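Lysine/ornithine decarboxylase (Vibrio vulnificus, PDB 2PLJ) catalyses the decarboxylation of lysine and ornithine to cadaverine and putrescine, with pyridoxal phosphate as its cofactor. Local coordinates at residues 352-357 / 367-372; 123-128 / 141-146; 66-71 / 292-297. One frame throughout, in Å; residues are numbered along the deposited sequence.

Interaction 1: 352-357 / 367-372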
ATOM      1  N   SER A 352     -18.294  -7.461 -16.838  1.00 16.26           N
ATOM      2  CA  SER A 352     -17.722  -6.176 -16.461  1.00 15.78           C
ATOM      3  C   SER A 352     -16.382  -6.340 -15.778  1.00 16.20           C
ATOM      4  O   SER A 352     -16.024  -7.438 -15.338  1.00 17.36           O
ATOM      5  CB  SER A 352     -18.686  -5.421 -15.537  1.00 16.29           C
ATOM      6  OG  SER A 352     -19.976  -5.321 -16.127  1.00 15.29           O
ATOM      7  N   VAL A 353     -15.657  -5.232 -15.700  1.00 15.36           N
ATOM      8  CA  VAL A 353     -14.399  -5.142 -14.962  1.00 15.37           C
ATOM      9  C   VAL A 353     -14.516  -3.926 -14.053  1.00 15.42           C
ATOM     10  O   VAL A 353     -14.945  -2.849 -14.485  1.00 14.54           O
ATOM     11  CB  VAL A 353     -13.192  -4.949 -15.915  1.00 15.50           C
ATOM     12  CG1 VAL A 353     -11.900  -4.786 -15.138  1.00 18.48           C
ATOM     13  CG2 VAL A 353     -13.090  -6.091 -16.927  1.00 15.28           C
ATOM     14  N   LEU A 354     -14.128  -4.112 -12.794  1.00 14.45           N
ATOM     15  CA  LEU A 354     -14.069  -3.010 -11.841  1.00 14.78           C
ATOM     16  C   LEU A 354     -12.615  -2.642 -11.633  1.00 15.79           C
ATOM     17  O   LEU A 354     -11.832  -3.435 -11.068  1.00 15.40           O
ATOM     18  CB  LEU A 354     -14.737  -3.388 -10.504  1.00 15.40           C
ATOM     19  CG  LEU A 354     -16.255  -3.630 -10.538  1.00 15.94           C
ATOM     20  CD1 LEU A 354     -16.722  -4.105  -9.166  1.00 16.57           C
ATOM     21  CD2 LEU A 354     -17.040  -2.349 -10.978  1.00 18.33           C
ATOM     22  N   SER A 355     -12.267  -1.425 -12.085  1.00 15.98           N
ATOM     23  CA  SER A 355     -10.916  -0.885 -12.020  1.00 15.63           C
ATOM     24  C   SER A 355     -10.839   0.177 -10.920  1.00 14.92           C
ATOM     25  O   SER A 355     -11.824   0.866 -10.660  1.00 14.75           O
ATOM     26  CB  SER A 355     -10.586  -0.190 -13.365  1.00 16.96           C
ATOM     27  OG  SER A 355      -9.415   0.595 -13.215  1.00 20.67           O
ATOM     28  N   GLY A 356      -9.669   0.351 -10.305  1.00 15.04           N
ATOM     29  CA  GLY A 356      -9.481   1.455  -9.368  1.00 14.31           C
ATOM     30  C   GLY A 356      -9.176   2.772 -10.097  1.00 14.86           C
ATOM     31  O   GLY A 356      -9.138   2.823 -11.371  1.00 15.02           O
ATOM     32  N   PRO A 357      -8.955   3.838  -9.326  1.00 15.35           N
ATOM     33  CA  PRO A 357      -8.767   5.176  -9.920  1.00 16.36           C
ATOM     34  C   PRO A 357      -7.366   5.477 -10.457  1.00 17.44           C
ATOM     35  O   PRO A 357      -7.204   6.407 -11.258  1.00 19.15           O
ATOM     36  CB  PRO A 357      -9.072   6.114  -8.750  1.00 16.42           C
ATOM     37  CG  PRO A 357      -8.617   5.337  -7.546  1.00 17.03           C
ATOM     38  CD  PRO A 357      -8.963   3.890  -7.844  1.00 15.98           C
ATOM     39  N   GLU A 367     -11.571  -8.596 -11.916  1.00 20.63           N
ATOM     40  CA  GLU A 367     -11.213  -8.820 -13.337  1.00 23.07           C
ATOM     41  C   GLU A 367     -12.405  -9.265 -14.178  1.00 22.66           C
ATOM     42  O   GLU A 367     -12.460  -9.004 -15.379  1.00 22.41           O
ATOM     43  CB  GLU A 367     -10.085  -9.860 -13.470  1.00 23.45           C
ATOM     44  CG  GLU A 367      -8.706  -9.347 -13.018  1.00 26.12           C
ATOM     45  CD  GLU A 367      -7.626 -10.418 -13.135  1.00 27.80           C
ATOM     46  OE1 GLU A 367      -7.728 -11.259 -14.058  1.00 31.50           O
ATOM     47  OE2 GLU A 367      -6.682 -10.426 -12.295  1.00 34.29           O
ATOM     48  N   ASN A 368     -13.354  -9.952 -13.554  1.00 22.66           N
ATOM     49  CA  ASN A 368     -14.523 -10.455 -14.260  1.00 23.70           C
ATOM     50  C   ASN A 368     -15.639 -10.467 -13.234  1.00 23.48           C
ATOM     51  O   ASN A 368     -15.540 -11.149 -12.206  1.00 25.57           O
ATOM     52  CB  ASN A 368     -14.260 -11.872 -14.820  1.00 24.17           C
ATOM     53  CG  ASN A 368     -15.343 -12.337 -15.790  1.00 28.77           C
ATOM     54  OD1 ASN A 368     -15.979 -11.530 -16.471  1.00 31.98           O
ATOM     55  ND2 ASN A 368     -15.538 -13.663 -15.878  1.00 32.69           N
ATOM     56  N   ILE A 369     -16.671  -9.671 -13.469  1.00 21.39           N
ATOM     57  CA  ILE A 369     -17.819  -9.613 -12.568  1.00 20.36           C
ATOM     58  C   ILE A 369     -19.065  -9.236 -13.363  1.00 19.81           C
ATOM     59  O   ILE A 369     -19.022  -8.322 -14.203  1.00 19.81           O
ATOM     60  CB  ILE A 369     -17.561  -8.604 -11.412  1.00 19.81           C
ATOM     61  CG1 ILE A 369     -18.745  -8.560 -10.430  1.00 20.33           C
ATOM     62  CG2 ILE A 369     -17.198  -7.230 -11.977  1.00 19.70           C
ATOM     63  CD1 ILE A 369     -18.401  -7.881  -9.043  1.00 21.21           C
ATOM     64  N   LEU A 370     -20.167  -9.946 -13.122  1.00 19.35           N
ATOM     65  CA  LEU A 370     -21.437  -9.623 -13.784  1.00 19.51           C
ATOM     66  C   LEU A 370     -22.167  -8.515 -13.047  1.00 19.64           C
ATOM     67  O   LEU A 370     -22.386  -8.600 -11.837  1.00 20.86           O
ATOM     68  CB  LEU A 370     -22.349 -10.853 -13.913  1.00 19.94           C
ATOM     69  CG  LEU A 370     -21.812 -12.034 -14.729  1.00 19.31           C
ATOM     70  CD1 LEU A 370     -22.725 -13.247 -14.601  1.00 20.72           C
ATOM     71  CD2 LEU A 370     -21.616 -11.658 -16.192  1.00 20.41           C
ATOM     72  N   LEU A 371     -22.510  -7.462 -13.778  1.00 19.23           N
ATOM     73  CA  LEU A 371     -23.170  -6.306 -13.189  1.00 19.08           C
ATOM     74  C   LEU A 371     -24.212  -5.735 -14.125  1.00 19.23           C
ATOM     75  O   LEU A 371     -24.062  -5.799 -15.356  1.00 18.61           O
ATOM     76  CB  LEU A 371     -22.156  -5.202 -12.860  1.00 18.41           C
ATOM     77  CG  LEU A 371     -20.984  -5.433 -11.901  1.00 18.93           C
ATOM     78  CD1 LEU A 371     -20.122  -4.185 -11.907  1.00 20.48           C
ATOM     79  CD2 LEU A 371     -21.439  -5.735 -10.446  1.00 18.36           C
ATOM     80  N   PRO A 372     -25.271  -5.143 -13.550  1.00 19.55           N
ATOM     81  CA  PRO A 372     -26.166  -4.369 -14.388  1.00 19.33           C
ATOM     82  C   PRO A 372     -25.411  -3.171 -14.991  1.00 18.94           C
ATOM     83  O   PRO A 372     -24.336  -2.788 -14.487  1.00 18.81           O
ATOM     84  CB  PRO A 372     -27.264  -3.908 -13.416  1.00 19.58           C
ATOM     85  CG  PRO A 372     -26.696  -4.042 -12.081  1.00 19.93           C
ATOM     86  CD  PRO A 372     -25.664  -5.123 -12.125  1.00 19.82           C
TER
HETATM   87  O   HOH W   1     -22.271  -3.605 -16.530  1.00 22.85           O

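Interaction 2: 123-128 / 141-146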
ATOM      1  N   ASP A 123      -2.775  -0.547  31.993  1.00 15.15           N
ATOM      2  CA  ASP A 123      -2.913  -1.915  32.519  1.00 16.80           C
ATOM      3  C   ASP A 123      -3.831  -2.800  31.670  1.00 16.12           C
ATOM      4  O   ASP A 123      -3.885  -4.039  31.864  1.00 17.87           O
ATOM      5  CB  ASP A 123      -3.301  -1.921  34.001  1.00 17.91           C
ATOM      6  CG  ASP A 123      -4.689  -1.366  34.282  1.00 21.85           C
ATOM      7  OD1 ASP A 123      -5.455  -1.024  33.361  1.00 25.87           O
ATOM      8  OD2 ASP A 123      -5.021  -1.263  35.492  1.00 26.87           O
ATOM      9  N   LEU A 124      -4.534  -2.183  30.718  1.00 14.95           N
ATOM     10  CA  LEU A 124      -5.359  -2.954  29.776  1.00 14.80           C
ATOM     11  C   LEU A 124      -4.611  -3.326  28.493  1.00 15.38           C
ATOM     12  O   LEU A 124      -5.216  -3.879  27.567  1.00 16.33           O
ATOM     13  CB  LEU A 124      -6.641  -2.176  29.393  1.00 14.89           C
ATOM     14  CG  LEU A 124      -7.647  -1.907  30.519  1.00 16.19           C
ATOM     15  CD1 LEU A 124      -8.859  -1.170  29.916  1.00 18.79           C
ATOM     16  CD2 LEU A 124      -8.087  -3.168  31.185  1.00 20.27           C
ATOM     17  N   THR A 125      -3.317  -3.038  28.461  1.00 14.24           N
ATOM     18  CA  THR A 125      -2.543  -3.157  27.222  1.00 14.20           C
ATOM     19  C   THR A 125      -1.387  -4.132  27.358  1.00 14.74           C
ATOM     20  O   THR A 125      -0.826  -4.352  28.455  1.00 13.92           O
ATOM     21  CB  THR A 125      -2.019  -1.786  26.699  1.00 15.27           C
ATOM     22  OG1 THR A 125      -0.918  -1.326  27.497  1.00 14.40           O
ATOM     23  CG2 THR A 125      -3.151  -0.708  26.654  1.00 14.39           C
ATOM     24  N   ILE A 126      -1.066  -4.736  26.221  1.00 14.11           N
ATOM     25  CA  ILE A 126       0.159  -5.515  26.080  1.00 14.40           C
ATOM     26  C   ILE A 126       0.835  -5.069  24.773  1.00 14.19           C
ATOM     27  O   ILE A 126       0.152  -4.666  23.809  1.00 14.90           O
ATOM     28  CB  ILE A 126      -0.078  -7.058  26.054  1.00 13.76           C
ATOM     29  CG1 ILE A 126      -0.998  -7.483  24.899  1.00 13.91           C
ATOM     30  CG2 ILE A 126      -0.641  -7.550  27.412  1.00 13.79           C
ATOM     31  CD1 ILE A 126      -1.199  -9.022  24.801  1.00 15.29           C
ATOM     32  N   HIS A 127       2.163  -5.144  24.728  1.00 14.77           N
ATOM     33  CA  HIS A 127       2.900  -4.763  23.509  1.00 14.15           C
ATOM     34  C   HIS A 127       3.441  -6.068  22.921  1.00 15.28           C
ATOM     35  O   HIS A 127       4.082  -6.841  23.624  1.00 15.75           O
ATOM     36  CB  HIS A 127       4.023  -3.778  23.883  1.00 16.08           C
ATOM     37  CG  HIS A 127       4.675  -3.135  22.706  1.00 15.97           C
ATOM     38  ND1 HIS A 127       5.442  -3.844  21.793  1.00 17.27           N
ATOM     39  CD2 HIS A 127       4.720  -1.838  22.321  1.00 14.83           C
ATOM     40  CE1 HIS A 127       5.899  -3.004  20.879  1.00 16.88           C
ATOM     41  NE2 HIS A 127       5.515  -1.779  21.206  1.00 15.33           N
ATOM     42  N   THR A 128       3.084  -6.376  21.690  1.00 14.65           N
ATOM     43  CA  THR A 128       3.402  -7.720  21.192  1.00 16.08           C
ATOM     44  C   THR A 128       4.337  -7.754  20.004  1.00 15.34           C
ATOM     45  O   THR A 128       4.501  -8.806  19.384  1.00 14.76           O
ATOM     46  CB  THR A 128       2.129  -8.479  20.878  1.00 17.87           C
ATOM     47  OG1 THR A 128       1.397  -7.734  19.915  1.00 17.84           O
ATOM     48  CG2 THR A 128       1.311  -8.753  22.193  1.00 20.57           C
ATOM     49  N   LEU A 141       6.938   1.854  27.739  1.00 14.30           N
ATOM     50  CA  LEU A 141       7.100   1.952  29.197  1.00 15.44           C
ATOM     51  C   LEU A 141       6.658   3.318  29.733  1.00 15.21           C
ATOM     52  O   LEU A 141       6.065   3.398  30.807  1.00 16.25           O
ATOM     53  CB  LEU A 141       8.546   1.672  29.594  1.00 15.32           C
ATOM     54  CG  LEU A 141       8.910   0.168  29.627  1.00 16.55           C
ATOM     55  CD1 LEU A 141      10.408   0.069  29.928  1.00 19.25           C
ATOM     56  CD2 LEU A 141       8.111  -0.598  30.708  1.00 18.28           C
ATOM     57  N   ALA A 142       6.939   4.384  28.977  1.00 16.05           N
ATOM     58  CA  ALA A 142       6.556   5.737  29.387  1.00 16.76           C
ATOM     59  C   ALA A 142       5.030   5.894  29.523  1.00 16.33           C
ATOM     60  O   ALA A 142       4.559   6.557  30.453  1.00 16.81           O
ATOM     61  CB  ALA A 142       7.119   6.792  28.418  1.00 17.73           C
ATOM     62  N   TYR A 143       4.287   5.278  28.604  1.00 15.09           N
ATOM     63  CA  TYR A 143       2.838   5.194  28.687  1.00 14.48           C
ATOM     64  C   TYR A 143       2.406   4.343  29.878  1.00 14.86           C
ATOM     65  O   TYR A 143       1.449   4.669  30.564  1.00 14.61           O
ATOM     66  CB  TYR A 143       2.309   4.593  27.390  1.00 14.54           C
ATOM     67  CG  TYR A 143       0.904   4.091  27.429  1.00 14.32           C
ATOM     68  CD1 TYR A 143      -0.175   4.926  27.760  1.00 14.36           C
ATOM     69  CD2 TYR A 143       0.637   2.762  27.099  1.00 13.84           C
ATOM     70  CE1 TYR A 143      -1.482   4.436  27.775  1.00 15.97           C
ATOM     71  CE2 TYR A 143      -0.648   2.260  27.100  1.00 15.86           C
ATOM     72  CZ  TYR A 143      -1.707   3.090  27.439  1.00 16.50           C
ATOM     73  OH  TYR A 143      -2.974   2.562  27.415  1.00 16.18           O
ATOM     74  N   GLY A 144       3.146   3.268  30.121  1.00 15.44           N
ATOM     75  CA  GLY A 144       2.923   2.393  31.287  1.00 15.03           C
ATOM     76  C   GLY A 144       2.719   0.925  30.912  1.00 15.89           C
ATOM     77  O   GLY A 144       2.595   0.047  31.800  1.00 15.39           O
ATOM     78  N   CYS A 145       2.732   0.657  29.613  1.00 15.47           N
ATOM     79  CA  CYS A 145       2.654  -0.701  29.104  1.00 16.29           C
ATOM     80  C   CYS A 145       3.952  -1.413  29.467  1.00 17.29           C
ATOM     81  O   CYS A 145       5.041  -0.978  29.040  1.00 17.86           O
ATOM     82  CB  CYS A 145       2.425  -0.701  27.584  1.00 16.59           C
ATOM     83  SG  CYS A 145       2.306  -2.375  26.930  1.00 19.19           S
ATOM     84  N   ASN A 146       3.836  -2.498  30.222  1.00 16.31           N
ATOM     85  CA  ASN A 146       5.021  -3.197  30.740  1.00 18.00           C
ATOM     86  C   ASN A 146       5.097  -4.689  30.389  1.00 17.57           C
ATOM     87  O   ASN A 146       5.918  -5.431  30.953  1.00 18.01           O
ATOM     88  CB  ASN A 146       5.139  -2.990  32.257  1.00 19.54           C
ATOM     89  CG  ASN A 146       3.894  -3.432  33.014  1.00 20.93           C
ATOM     90  OD1 ASN A 146       3.153  -4.301  32.568  1.00 23.03           O
ATOM     91  ND2 ASN A 146       3.660  -2.822  34.180  1.00 29.21           N
TER
HETATM   92  O   HOH W   2       0.676  -3.210  30.518  1.00 21.60           O

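Interaction 3: 66-71 / 292-297. With P3T ((4-{[(4-aminobutyl)amino]methyl}-5-hydroxy-6-methylpyridin-3-yl)methyl dihydrogen phosphate), chain D.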
ATOM      1  N   ARG A  66     -19.308  -3.947  18.616  1.00 11.37           N
ATOM      2  CA  ARG A  66     -19.803  -4.547  19.872  1.00 12.31           C
ATOM      3  C   ARG A  66     -20.321  -5.986  19.668  1.00 12.43           C
ATOM      4  O   ARG A  66     -20.009  -6.871  20.477  1.00 12.51           O
ATOM      5  CB  ARG A  66     -20.864  -3.654  20.494  1.00 12.75           C
ATOM      6  CG  ARG A  66     -20.304  -2.368  21.089  1.00 11.54           C
ATOM      7  CD  ARG A  66     -21.426  -1.585  21.792  1.00 12.83           C
ATOM      8  NE  ARG A  66     -22.308  -0.957  20.805  1.00 12.48           N
ATOM      9  CZ  ARG A  66     -22.167   0.289  20.370  1.00 14.45           C
ATOM     10  NH1 ARG A  66     -21.192   1.077  20.853  1.00 13.63           N
ATOM     11  NH2 ARG A  66     -23.027   0.751  19.476  1.00 12.76           N
ATOM     12  N   GLN A  67     -21.130  -6.201  18.636  1.00 12.64           N
ATOM     13  CA  GLN A  67     -21.633  -7.558  18.332  1.00 12.97           C
ATOM     14  C   GLN A  67     -20.517  -8.588  18.219  1.00 12.63           C
ATOM     15  O   GLN A  67     -20.609  -9.710  18.767  1.00 12.03           O
ATOM     16  CB  GLN A  67     -22.393  -7.536  17.010  1.00 13.46           C
ATOM     17  CG  GLN A  67     -23.780  -6.940  17.156  1.00 19.09           C
ATOM     18  CD  GLN A  67     -24.389  -6.578  15.813  1.00 23.86           C
ATOM     19  OE1 GLN A  67     -24.127  -7.246  14.792  1.00 26.89           O
ATOM     20  NE2 GLN A  67     -25.210  -5.525  15.803  1.00 26.84           N
ATOM     21  N   GLN A  68     -19.493  -8.230  17.446  1.00 12.39           N
ATOM     22  CA  GLN A  68     -18.373  -9.139  17.219  1.00 12.50           C
ATOM     23  C   GLN A  68     -17.610  -9.423  18.531  1.00 12.74           C
ATOM     24  O   GLN A  68     -17.333 -10.587  18.858  1.00 12.73           O
ATOM     25  CB  GLN A  68     -17.455  -8.596  16.111  1.00 12.18           C
ATOM     26  CG  GLN A  68     -18.088  -8.560  14.751  1.00 12.42           C
ATOM     27  CD  GLN A  68     -18.552  -9.942  14.312  1.00 16.06           C
ATOM     28  OE1 GLN A  68     -19.762 -10.234  14.312  1.00 16.08           O
ATOM     29  NE2 GLN A  68     -17.612 -10.804  13.975  1.00 15.20           N
ATOM     30  N   TYR A  69     -17.311  -8.365  19.284  1.00 12.39           N
ATOM     31  CA  TYR A  69     -16.635  -8.537  20.582  1.00 12.43           C
ATOM     32  C   TYR A  69     -17.448  -9.473  21.488  1.00 13.43           C
ATOM     33  O   TYR A  69     -16.912 -10.426  22.070  1.00 12.93           O
ATOM     34  CB  TYR A  69     -16.444  -7.196  21.281  1.00 13.36           C
ATOM     35  CG  TYR A  69     -15.770  -7.340  22.625  1.00 12.89           C
ATOM     36  CD1 TYR A  69     -14.384  -7.444  22.716  1.00 14.54           C
ATOM     37  CD2 TYR A  69     -16.520  -7.346  23.806  1.00 15.48           C
ATOM     38  CE1 TYR A  69     -13.755  -7.607  23.970  1.00 16.44           C
ATOM     39  CE2 TYR A  69     -15.887  -7.497  25.065  1.00 16.34           C
ATOM     40  CZ  TYR A  69     -14.516  -7.615  25.124  1.00 15.18           C
ATOM     41  OH  TYR A  69     -13.897  -7.762  26.362  1.00 14.62           O
ATOM     42  N   ARG A  70     -18.746  -9.201  21.588  1.00 12.57           N
ATOM     43  CA  ARG A  70     -19.633 -10.000  22.449  1.00 12.40           C
ATOM     44  C   ARG A  70     -19.704 -11.457  22.004  1.00 12.95           C
ATOM     45  O   ARG A  70     -19.685 -12.351  22.838  1.00 13.47           O
ATOM     46  CB  ARG A  70     -21.008  -9.366  22.492  1.00 12.05           C
ATOM     47  CG  ARG A  70     -20.963  -8.005  23.182  1.00 11.70           C
ATOM     48  CD  ARG A  70     -22.359  -7.332  23.145  1.00 14.59           C
ATOM     49  NE  ARG A  70     -22.295  -5.960  23.664  1.00 14.70           N
ATOM     50  CZ  ARG A  70     -23.316  -5.106  23.664  1.00 19.25           C
ATOM     51  NH1 ARG A  70     -24.507  -5.463  23.178  1.00 19.54           N
ATOM     52  NH2 ARG A  70     -23.160  -3.891  24.171  1.00 19.23           N
ATOM     53  N   ALA A  71     -19.756 -11.678  20.686  1.00 12.86           N
ATOM     54  CA  ALA A  71     -19.812 -13.036  20.130  1.00 13.32           C
ATOM     55  C   ALA A  71     -18.535 -13.809  20.470  1.00 13.27           C
ATOM     56  O   ALA A  71     -18.600 -14.983  20.857  1.00 13.90           O
ATOM     57  CB  ALA A  71     -20.050 -13.003  18.640  1.00 13.80           C
ATOM     58  N   GLY A 292      -8.052  -9.486  16.067  1.00 16.31           N
ATOM     59  CA  GLY A 292      -8.116  -8.249  15.277  1.00 15.49           C
ATOM     60  C   GLY A 292      -9.271  -8.337  14.301  1.00 16.10           C
ATOM     61  O   GLY A 292     -10.378  -7.795  14.556  1.00 14.34           O
ATOM     62  N   ARG A 293      -9.015  -9.060  13.206  1.00 14.85           N
ATOM     63  CA  ARG A 293      -9.952  -9.157  12.092  1.00 14.21           C
ATOM     64  C   ARG A 293     -11.367  -9.508  12.550  1.00 14.06           C
ATOM     65  O   ARG A 293     -12.347  -8.969  12.036  1.00 13.82           O
ATOM     66  CB  ARG A 293      -9.459 -10.225  11.113  1.00 13.99           C
ATOM     67  CG  ARG A 293     -10.322 -10.364   9.851  1.00 14.57           C
ATOM     68  CD  ARG A 293      -9.896 -11.614   9.015  1.00 14.74           C
ATOM     69  NE  ARG A 293      -8.460 -11.670   8.712  1.00 15.60           N
ATOM     70  CZ  ARG A 293      -7.895 -11.139   7.616  1.00 15.75           C
ATOM     71  NH1 ARG A 293      -8.632 -10.477   6.704  1.00 15.75           N
ATOM     72  NH2 ARG A 293      -6.582 -11.275   7.422  1.00 15.34           N
ATOM     73  N   PHE A 294     -11.477 -10.446  13.506  1.00 14.09           N
ATOM     74  CA  PHE A 294     -12.824 -10.906  13.853  1.00 14.45           C
ATOM     75  C   PHE A 294     -13.694  -9.762  14.375  1.00 13.86           C
ATOM     76  O   PHE A 294     -14.884  -9.685  14.101  1.00 13.83           O
ATOM     77  CB  PHE A 294     -12.751 -12.049  14.891  1.00 14.72           C
ATOM     78  CG  PHE A 294     -14.099 -12.669  15.171  1.00 14.81           C
ATOM     79  CD1 PHE A 294     -14.596 -13.703  14.361  1.00 15.01           C
ATOM     80  CD2 PHE A 294     -14.908 -12.162  16.206  1.00 14.29           C
ATOM     81  CE1 PHE A 294     -15.867 -14.241  14.588  1.00 15.18           C
ATOM     82  CE2 PHE A 294     -16.180 -12.704  16.475  1.00 14.15           C
ATOM     83  CZ  PHE A 294     -16.668 -13.745  15.670  1.00 15.86           C
ATOM     84  N   ILE A 295     -13.066  -8.839  15.099  1.00 13.93           N
ATOM     85  CA  ILE A 295     -13.812  -7.743  15.691  1.00 14.96           C
ATOM     86  C   ILE A 295     -14.182  -6.653  14.672  1.00 14.62           C
ATOM     87  O   ILE A 295     -15.330  -6.157  14.679  1.00 15.15           O
ATOM     88  CB  ILE A 295     -13.047  -7.159  16.936  1.00 15.43           C
ATOM     89  CG1 ILE A 295     -13.130  -8.164  18.097  1.00 17.10           C
ATOM     90  CG2 ILE A 295     -13.667  -5.829  17.430  1.00 14.06           C
ATOM     91  CD1 ILE A 295     -12.194  -7.829  19.236  1.00 22.02           C
ATOM     92  N   CYS A 296     -13.222  -6.281  13.819  1.00 13.95           N
ATOM     93  CA  CYS A 296     -13.416  -5.112  12.932  1.00 13.81           C
ATOM     94  C   CYS A 296     -13.882  -5.438  11.532  1.00 13.37           C
ATOM     95  O   CYS A 296     -14.566  -4.633  10.925  1.00 13.99           O
ATOM     96  CB  CYS A 296     -12.169  -4.213  12.857  1.00 15.44           C
ATOM     97  SG  CYS A 296     -10.703  -5.093  12.335  1.00 16.51           S
ATOM     98  N   ALA A 297     -13.499  -6.607  11.009  1.00 13.02           N
ATOM     99  CA  ALA A 297     -13.758  -6.829   9.570  1.00 13.81           C
ATOM    100  C   ALA A 297     -15.235  -6.599   9.135  1.00 13.85           C
ATOM    101  O   ALA A 297     -15.479  -5.915   8.137  1.00 13.67           O
ATOM    102  CB  ALA A 297     -13.238  -8.217   9.095  1.00 13.08           C
TER
HETATM  103  OAE P3T D 501      -7.069 -11.641  14.567  1.00 15.82           O
HETATM  104  PAU P3T D 501      -6.127 -11.301  13.333  1.00 17.90           P
HETATM  105  OAF P3T D 501      -6.484  -9.851  12.752  1.00 17.28           O
HETATM  106  OAC P3T D 501      -6.098 -12.352  12.238  1.00 17.00           O
HETATM  107  OAP P3T D 501      -4.594 -11.118  13.818  1.00 16.51           O
HETATM  108  CAM P3T D 501      -4.292 -10.050  14.813  1.00 19.33           C
HETATM  109  CAS P3T D 501      -2.841 -10.298  15.246  1.00 19.91           C
HETATM  110  CAH P3T D 501      -2.713 -10.700  16.582  1.00 20.96           C
HETATM  111  NAO P3T D 501      -1.505 -10.961  17.081  1.00 20.17           N
HETATM  112  CAQ P3T D 501      -0.400 -10.892  16.347  1.00 20.56           C
HETATM  113  CAA P3T D 501       0.960 -11.248  16.997  1.00 23.13           C
HETATM  114  CAR P3T D 501      -0.460 -10.527  14.986  1.00 21.36           C
HETATM  115  OAD P3T D 501       0.676 -10.453  14.277  1.00 22.15           O
HETATM  116  CAT P3T D 501      -1.713 -10.233  14.407  1.00 18.18           C
HETATM  117  CAG P3T D 501      -1.777  -9.802  13.046  1.00 19.95           C
HETATM  118  NAN P3T D 501      -0.810 -10.137  12.203  1.00 24.54           N
HETATM  119  CAL P3T D 501      -0.702  -9.739  10.762  1.00 25.66           C
HETATM  120  CAK P3T D 501      -2.008  -9.956   9.979  1.00 21.96           C
HETATM  121  CAJ P3T D 501      -1.740  -9.408   8.543  1.00 21.35           C
HETATM  122  CAI P3T D 501      -2.980  -9.564   7.656  1.00 21.89           C
HETATM  123  NAB P3T D 501      -2.691  -9.251   6.236  1.00 18.86           N

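Interaction 1: 352-357 / 367-372
Ser352 and Ile369 make an antiparallel hydrogen-bonded pair in the mixed sheet that accompanies the beta/alpha barrel of this decarboxylase, a worked example of one bridge joining two strongly crossed strands. The end of strand 349-355, residues 352-355, crosses 369-372 at 96°. Of the two backbone bonds, Ile369 N to Ser352 O is the straighter, at 3.0 Å. The return bond, Ser352 N to Ile369 O, is bent and weak despite its 2.9 Å length. Asn368 CA adds a C-H...O contact to Ser352 O at 3.5 Å.

Apolar contacts follow on the face that carries Ser352 and Ile369. Leu354 crosses two side chains there: CG meets Ile369 CG2 at 4.0 Å, while CD2 touches Leu371 CD1 at 3.7 Å. Leu340 of the neighbouring strand 340-342 packs on both Leu354 and Ile369. Val353 instead sets CG2 against the carbonyl of Glu367 and leans on strand 315-320.

The polar contact rests on the Ser352 hydroxyl. With chi1 at -53° it lies beside its own backbone N and hydrogen-bonds Ile350 O, and one water donates to both Ser352 OG, at 2.9 Å, and Leu371 O, at 3.1 Å.

Interaction 2: 123-128 / 141-146
Thr125 and Tyr143 approach from opposite directions, the threonine methyl meeting the rim of the ring in its plane. Thr125 CG2 lies 3.4 Å from Tyr143 OH, and Thr125 OG1 sits at the same edge, 3.6 Å from CE2. Neither hydroxyl looks to the other for its hydrogen bond: Thr125 OG1 is bonded to Ala122 O and Tyr143 OH to Val120 O, so both hydroxyls are bonded to carbonyls of the chain just ahead of strand 125-127. Helix 109-117 adds Val112, Val115 and Ala116 against the tyrosine. The topology is a beta-alpha-beta unit of the barrel, in which strand 125-127 leads through helix 134-143 to strand 147-150. Its return begins at Gly144, whose positive phi of 125° takes the chain out of the helix. Cys145 then turns inward. Its sulphur, extended away from the backbone N (chi1 -179°), reaches the strand 3.4 Å from Thr125 OG1 and 3.5 Å from His127 N. The His127 CB lies 3.8 Å from that SG, while its imidazole turns to meet the Phe148 ring with the planes about 40° apart. A water also links the two backbones: it accepts from Asn146 N at 3.3 Å and lies 2.8 Å from Thr125 O, to which it can donate.

Interaction 3: 66-71 / 292-297
A bend at chi2 (-58°) folds the Gln68 side chain so that its amide reaches Phe294, whose ring in turn swings toward helix 62-75 because CG stands opposite the backbone N (chi1 -174°). One amide nitrogen thereby serves two contacts. Gln68 NE2 gives a nearly straight hydrogen bond to Phe294 O at 3.0 Å, with the acceptor lying in the amide plane. The same NE2 also rests 3.4 Å above one face of the Phe294 ring, toward its rim, with the amide and ring planes 34° apart. The backbone O of Gln68 instead comes at the ring edge, 3.4 Å from Phe294 CE2. Beside this pair Ile295 O is buried without a hydrogen-bonding partner, with Gln68 CB 3.5 Å away.

Just before Phe294, the start of helix 293-296 binds the phosphate of the putrescine-pyridoxal adduct: Gly292 N donates to OAE at 2.8 Å and Arg293 N to OAF at 2.7 Å. Gln68 thus grips the far side of a phosphate-binding turn.

Tyr69 and Ile295 run side by side, CD1 to CD1 at 4.1 Å, and each packs on further elements: Tyr69 on Leu97 of helix 91-100 and Leu81 of strand 79-84, Ile295 on Tyr83 of that same strand.

Along the chain, interaction 2 is nested inside the long loop that interaction 3 closes, and interaction 1 follows both. Interactions 2 and 3 belong to the beta/alpha barrel: interaction 2 lies in one of its beta-alpha-beta units, whereas interaction 3 joins helix 62-75 to the phosphate-binding turn at 292-297, more than 220 residues later. Their centres are about 22 Å apart, and the nearest atoms about 9 Å. Interaction 1 belongs to the separate mixed sheet, about 30 Å from interaction 3 and about 45 Å from interaction 2, centre to centre. Interaction 3 holds Gly292 and Arg293 of the ligand pocket; interaction 2 joins a strand to the end of the following helix, and interaction 1 pairs two sheet strands.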